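Local coordinates for putative extracellular solute-binding protein (Bordetella bronchiseptica, PDB 4P56) that binds (R)-mandelate and (S)-mandelate and probably serves as the periplasmic solute-binding component of a TRAP transporter, at residues P108-G111 against S116-I119; T102-L107 against A330-E335. All coordinates share one frame; numbering follows the deposited sequence.

Contact 1 of 2, residues P108-G111 against S116-I119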
loop_
_atom_site.group_PDB
_atom_site.type_symbol
_atom_site.label_atom_id
_atom_site.label_comp_id
_atom_site.label_asym_id
_atom_site.label_seq_id
_atom_site.Cartn_x
_atom_site.Cartn_y
_atom_site.Cartn_z
ATOM N N PRO A 108 8.931 -2.018 -9.511
ATOM C CA PRO A 108 8.474 -3.212 -10.242
ATOM C C PRO A 108 9.333 -4.452 -9.957
ATOM O O PRO A 108 10.554 -4.333 -9.824
ATOM C CB PRO A 108 8.615 -2.796 -11.706
ATOM C CG PRO A 108 8.464 -1.295 -11.682
ATOM C CD PRO A 108 9.144 -0.862 -10.396
ATOM N N PHE A 109 8.680 -5.603 -9.843
ATOM C CA PHE A 109 9.327 -6.934 -9.854
ATOM C C PHE A 109 10.205 -7.231 -8.652
ATOM O O PHE A 109 11.250 -7.857 -8.790
ATOM C CB PHE A 109 10.195 -7.104 -11.106
ATOM C CG PHE A 109 9.546 -6.635 -12.363
ATOM C CD1 PHE A 109 8.210 -6.841 -12.588
ATOM C CD2 PHE A 109 10.288 -5.938 -13.303
ATOM C CE1 PHE A 109 7.618 -6.384 -13.766
ATOM C CE2 PHE A 109 9.716 -5.488 -14.449
ATOM C CZ PHE A 109 8.379 -5.700 -14.689
ATOM N N SER A 110 9.791 -6.779 -7.487
ATOM C CA SER A 110 10.682 -6.751 -6.349
ATOM C C SER A 110 10.213 -7.508 -5.122
ATOM O O SER A 110 10.895 -7.485 -4.110
ATOM C CB SER A 110 10.847 -5.310 -5.917
ATOM O OG SER A 110 9.589 -4.755 -5.586
ATOM N N GLY A 111 9.044 -8.121 -5.158
ATOM C CA GLY A 111 8.537 -8.721 -3.930
ATOM C C GLY A 111 7.316 -9.580 -4.135
ATOM O O GLY A 111 6.323 -9.109 -4.699
ATOM N N SER A 116 6.356 -10.274 3.164
ATOM C CA SER A 116 7.783 -9.993 3.026
ATOM C C SER A 116 8.067 -8.500 2.754
ATOM O O SER A 116 8.932 -7.882 3.410
ATOM C CB SER A 116 8.382 -10.892 1.928
ATOM O OG SER A 116 7.825 -10.521 0.677
ATOM N N ARG A 117 7.310 -7.903 1.835
ATOM C CA ARG A 117 7.491 -6.472 1.498
ATOM C C ARG A 117 7.191 -5.529 2.668
ATOM O O ARG A 117 7.888 -4.520 2.855
ATOM C CB ARG A 117 6.602 -6.091 0.322
ATOM C CG ARG A 117 7.011 -4.813 -0.366
ATOM C CD ARG A 117 5.966 -4.409 -1.422
ATOM N NE ARG A 117 5.812 -5.354 -2.515
ATOM C CZ ARG A 117 6.549 -5.329 -3.625
ATOM N NH1 ARG A 117 7.533 -4.443 -3.770
ATOM N NH2 ARG A 117 6.316 -6.195 -4.585
ATOM N N SER A 118 6.149 -5.839 3.439
ATOM C CA SER A 118 5.790 -5.022 4.590
ATOM C C SER A 118 6.909 -5.039 5.624
ATOM O O SER A 118 7.333 -4.004 6.129
ATOM C CB SER A 118 4.515 -5.551 5.268
ATOM O OG SER A 118 3.382 -5.423 4.431
ATOM N N ILE A 119 7.366 -6.232 5.968
ATOM C CA ILE A 119 8.389 -6.364 6.995
ATOM C C ILE A 119 9.661 -5.669 6.540
ATOM O O ILE A 119 10.245 -4.901 7.290
ATOM C CB ILE A 119 8.675 -7.832 7.321
ATOM C CG1 ILE A 119 7.489 -8.406 8.080
ATOM C CG2 ILE A 119 9.936 -7.948 8.175
ATOM C CD1 ILE A 119 7.442 -9.887 8.075
#
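Arg-117, near the start of helix 114-129, reaches back to Ser-110 and Gly-111 in the loop that leads into this helix. The loop folds back on the first turn of the helix it precedes, within the family 7 solute-binding fold, round one buried guanidinium. The Arg-117 chain leaves the helix with CG opposite the backbone N (chi1 -162°) and bends at chi3, which lays one face of the guanidinium against the loop backbone at Gly-111. Packing is tight here: Gly-111 CA is 3.4 Å from Arg-117 NH2, and the absence of a side chain lets the loop come this close. NH2 also makes a weak hydrogen bond to Gly-231 O. At Pro-108 and Phe-109, the looser, partly exposed end of the segment, the side chains leave the backbone away from 116-119, and the Phe-109 ring, with Pro-108 CB above its centre, packs instead on Ile-300, Val-303 and Arg-304 of helix 297-307. Ser-110 joins the two regions. Its hydroxyl, at the guanidinium edge, is also hydrogen-bonded to Leu-107 O, which helps fix its rotation. Arg-117 NH1 donates to Ser-110 OG at 2.8 Å, with an N-H...O angle of 154° and the oxygen 16° out of the guanidinium plane.

Contact 2 of 2, residues T102-L107 against A330-E335; sequences TKFAVL and ASFRAE
Phe-104 presents the CD2-CE2 edge of its ring to one face of Phe-332, over the CG-CD1 side of that ring, next to CB, and not over its centre. The two form a T-shaped (edge-to-face) pair, with ring centroids 5.1 Å apart and planes at 84°. Its closest approach is from Phe-104 CE2 to Phe-332 CD1, at 3.5 Å. Phe-332 is directed at the loop from helix 325-340, its CG trans to the backbone N (chi1 169°), and the same face of its ring that receives Phe-104 also receives the backbone of Ala-105. Ala-105 CA makes a CH-pi contact there, 4.1 Å from the ring centroid and 28° off the ring normal, while Ala-105 CB approaches Phe-332 CE1 to 4.0 Å. Thr-124 of helix 114-129 touches both phenylalanines, so the pair is buried among three elements of the chain. Toward Leu-107 and Arg-333 the contact becomes more open and polar. The extended Arg-333 passes Leu-107 obliquely, its NH2 4.0 Å from Leu-107 CD1, and ends in a salt bridge to Glu-311. A water links the two segments on this side: it donates to Phe-104 O at 3.0 Å and accepts a weak hydrogen bond from Arg-333 NE. The buried phenylalanine pair and the water-bridged arginine at the more exposed side together fasten the long C-terminal helix 325-340 of this TRAP solute-binding protein onto the 3-10 segment of the loop between strand 87-91 and helix 114-129, through a classical T-shaped phenylalanine pair.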
loop_
_atom_site.group_PDB
_atom_site.type_symbol
_atom_site.label_atom_id
_atom_site.label_comp_id
_atom_site.label_asym_id
_atom_site.label_seq_id
_atom_site.Cartn_x
_atom_site.Cartn_y
_atom_site.Cartn_z
ATOM N N THR A 102 9.559 6.439 0.311
ATOM C CA THR A 102 8.957 5.102 0.407
ATOM C C THR A 102 9.076 4.279 -0.878
ATOM O O THR A 102 8.803 3.087 -0.871
ATOM C CB THR A 102 7.466 5.166 0.797
ATOM O OG1 THR A 102 6.722 5.783 -0.261
ATOM C CG2 THR A 102 7.294 5.933 2.103
ATOM N N LYS A 103 9.470 4.913 -1.968
ATOM C CA LYS A 103 9.399 4.280 -3.273
ATOM C C LYS A 103 10.386 3.105 -3.471
ATOM O O LYS A 103 10.186 2.298 -4.360
ATOM C CB LYS A 103 9.541 5.325 -4.371
ATOM C CG LYS A 103 8.250 6.162 -4.556
ATOM C CD LYS A 103 8.341 7.141 -5.729
ATOM C CE LYS A 103 7.011 7.903 -5.902
ATOM N NZ LYS A 103 7.002 8.759 -7.140
ATOM N N PHE A 104 11.432 3.006 -2.651
ATOM C CA PHE A 104 12.365 1.865 -2.739
ATOM C C PHE A 104 11.622 0.547 -2.549
ATOM O O PHE A 104 12.048 -0.490 -3.063
ATOM C CB PHE A 104 13.453 1.969 -1.668
ATOM C CG PHE A 104 12.950 1.700 -0.284
ATOM C CD1 PHE A 104 12.404 2.720 0.474
ATOM C CD2 PHE A 104 12.984 0.429 0.250
ATOM C CE1 PHE A 104 11.922 2.501 1.726
ATOM C CE2 PHE A 104 12.493 0.185 1.548
ATOM C CZ PHE A 104 11.939 1.216 2.280
ATOM N N ALA A 105 10.513 0.568 -1.803
ATOM C CA ALA A 105 9.861 -0.669 -1.356
ATOM C C ALA A 105 8.825 -1.206 -2.335
ATOM O O ALA A 105 8.282 -2.294 -2.120
ATOM C CB ALA A 105 9.188 -0.458 -0.005
ATOM N N VAL A 106 8.573 -0.458 -3.401
ATOM C CA VAL A 106 7.424 -0.727 -4.263
ATOM C C VAL A 106 7.782 -0.729 -5.756
ATOM O O VAL A 106 6.899 -0.666 -6.618
ATOM C CB VAL A 106 6.262 0.268 -4.001
ATOM C CG1 VAL A 106 5.765 0.105 -2.610
ATOM C CG2 VAL A 106 6.689 1.731 -4.256
ATOM N N LEU A 107 9.069 -0.866 -6.059
ATOM C CA LEU A 107 9.523 -0.860 -7.438
ATOM C C LEU A 107 8.979 -2.086 -8.181
ATOM O O LEU A 107 8.607 -3.077 -7.572
ATOM C CB LEU A 107 11.044 -0.824 -7.488
ATOM C CG LEU A 107 11.655 0.517 -7.020
ATOM C CD1 LEU A 107 13.108 0.331 -6.626
ATOM C CD2 LEU A 107 11.555 1.563 -8.112
ATOM N N ALA A 330 20.097 -1.548 -0.430
ATOM C CA ALA A 330 20.761 -2.831 -0.308
ATOM C C ALA A 330 20.172 -3.640 0.850
ATOM O O ALA A 330 19.999 -4.846 0.763
ATOM C CB ALA A 330 22.259 -2.613 -0.111
ATOM N N SER A 331 19.856 -2.958 1.939
ATOM C CA SER A 331 19.304 -3.621 3.093
ATOM C C SER A 331 17.913 -4.186 2.787
ATOM O O SER A 331 17.597 -5.339 3.108
ATOM C CB SER A 331 19.207 -2.609 4.229
ATOM O OG SER A 331 18.751 -3.227 5.420
ATOM N N PHE A 332 17.077 -3.350 2.185
ATOM C CA PHE A 332 15.744 -3.788 1.806
ATOM C C PHE A 332 15.820 -5.015 0.881
ATOM O O PHE A 332 15.082 -5.958 1.067
ATOM C CB PHE A 332 14.968 -2.683 1.131
ATOM C CG PHE A 332 13.688 -3.150 0.487
ATOM C CD1 PHE A 332 12.530 -3.344 1.248
ATOM C CD2 PHE A 332 13.626 -3.356 -0.884
ATOM C CE1 PHE A 332 11.347 -3.759 0.650
ATOM C CE2 PHE A 332 12.432 -3.777 -1.488
ATOM C CZ PHE A 332 11.298 -3.969 -0.721
ATOM N N ARG A 333 16.697 -4.978 -0.119
ATOM C CA ARG A 333 16.754 -6.059 -1.110
ATOM C C ARG A 333 17.218 -7.334 -0.496
ATOM O O ARG A 333 16.729 -8.415 -0.858
ATOM C CB ARG A 333 17.657 -5.691 -2.290
ATOM C CG ARG A 333 16.970 -4.670 -3.154
ATOM C CD ARG A 333 17.856 -4.044 -4.196
ATOM N NE ARG A 333 16.969 -3.306 -5.068
ATOM C CZ ARG A 333 17.347 -2.476 -6.027
ATOM N NH1 ARG A 333 18.644 -2.248 -6.252
ATOM N NH2 ARG A 333 16.406 -1.875 -6.751
ATOM N N ALA A 334 18.186 -7.229 0.410
ATOM C CA ALA A 334 18.727 -8.425 1.036
ATOM C C ALA A 334 17.653 -9.033 1.913
ATOM O O ALA A 334 17.444 -10.247 1.925
ATOM C CB ALA A 334 19.935 -8.091 1.860
ATOM N N GLU A 335 16.939 -8.178 2.622
ATOM C CA GLU A 335 15.957 -8.672 3.578
ATOM C C GLU A 335 14.728 -9.295 2.894
ATOM O O GLU A 335 14.233 -10.345 3.322
ATOM C CB GLU A 335 15.537 -7.553 4.521
ATOM C CG GLU A 335 14.513 -8.014 5.546
ATOM C CD GLU A 335 14.177 -6.938 6.559
ATOM O OE1 GLU A 335 14.777 -5.836 6.488
ATOM O OE2 GLU A 335 13.322 -7.209 7.427
HETATM O O HOH W 1 14.484 -2.085 -3.922
#

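How the contacts relate
The segments 102-107 and 108-111 are consecutive in one loop, so contact 1 ties its end to the helix that follows and contact 2 ties its earlier part to a helix more than 200 residues later. Their centres are about 7 Å apart. Arg-117 bridges them: its NH1 lies 2.8 Å from Ala-105 O, a probable hydrogen bond, which would help hold the 3-10 segment whose Ala-105 lies against the face of Phe-332. The helices also meet directly, with Ile-119 CG2 3.5 Å from Glu-335 OE2. Neither contact contributes a residue to the mandelate pocket; the bound (R)-mandelate is about 11 Å from the side chain of Arg-117 and about 13 Å from that of Ala-105.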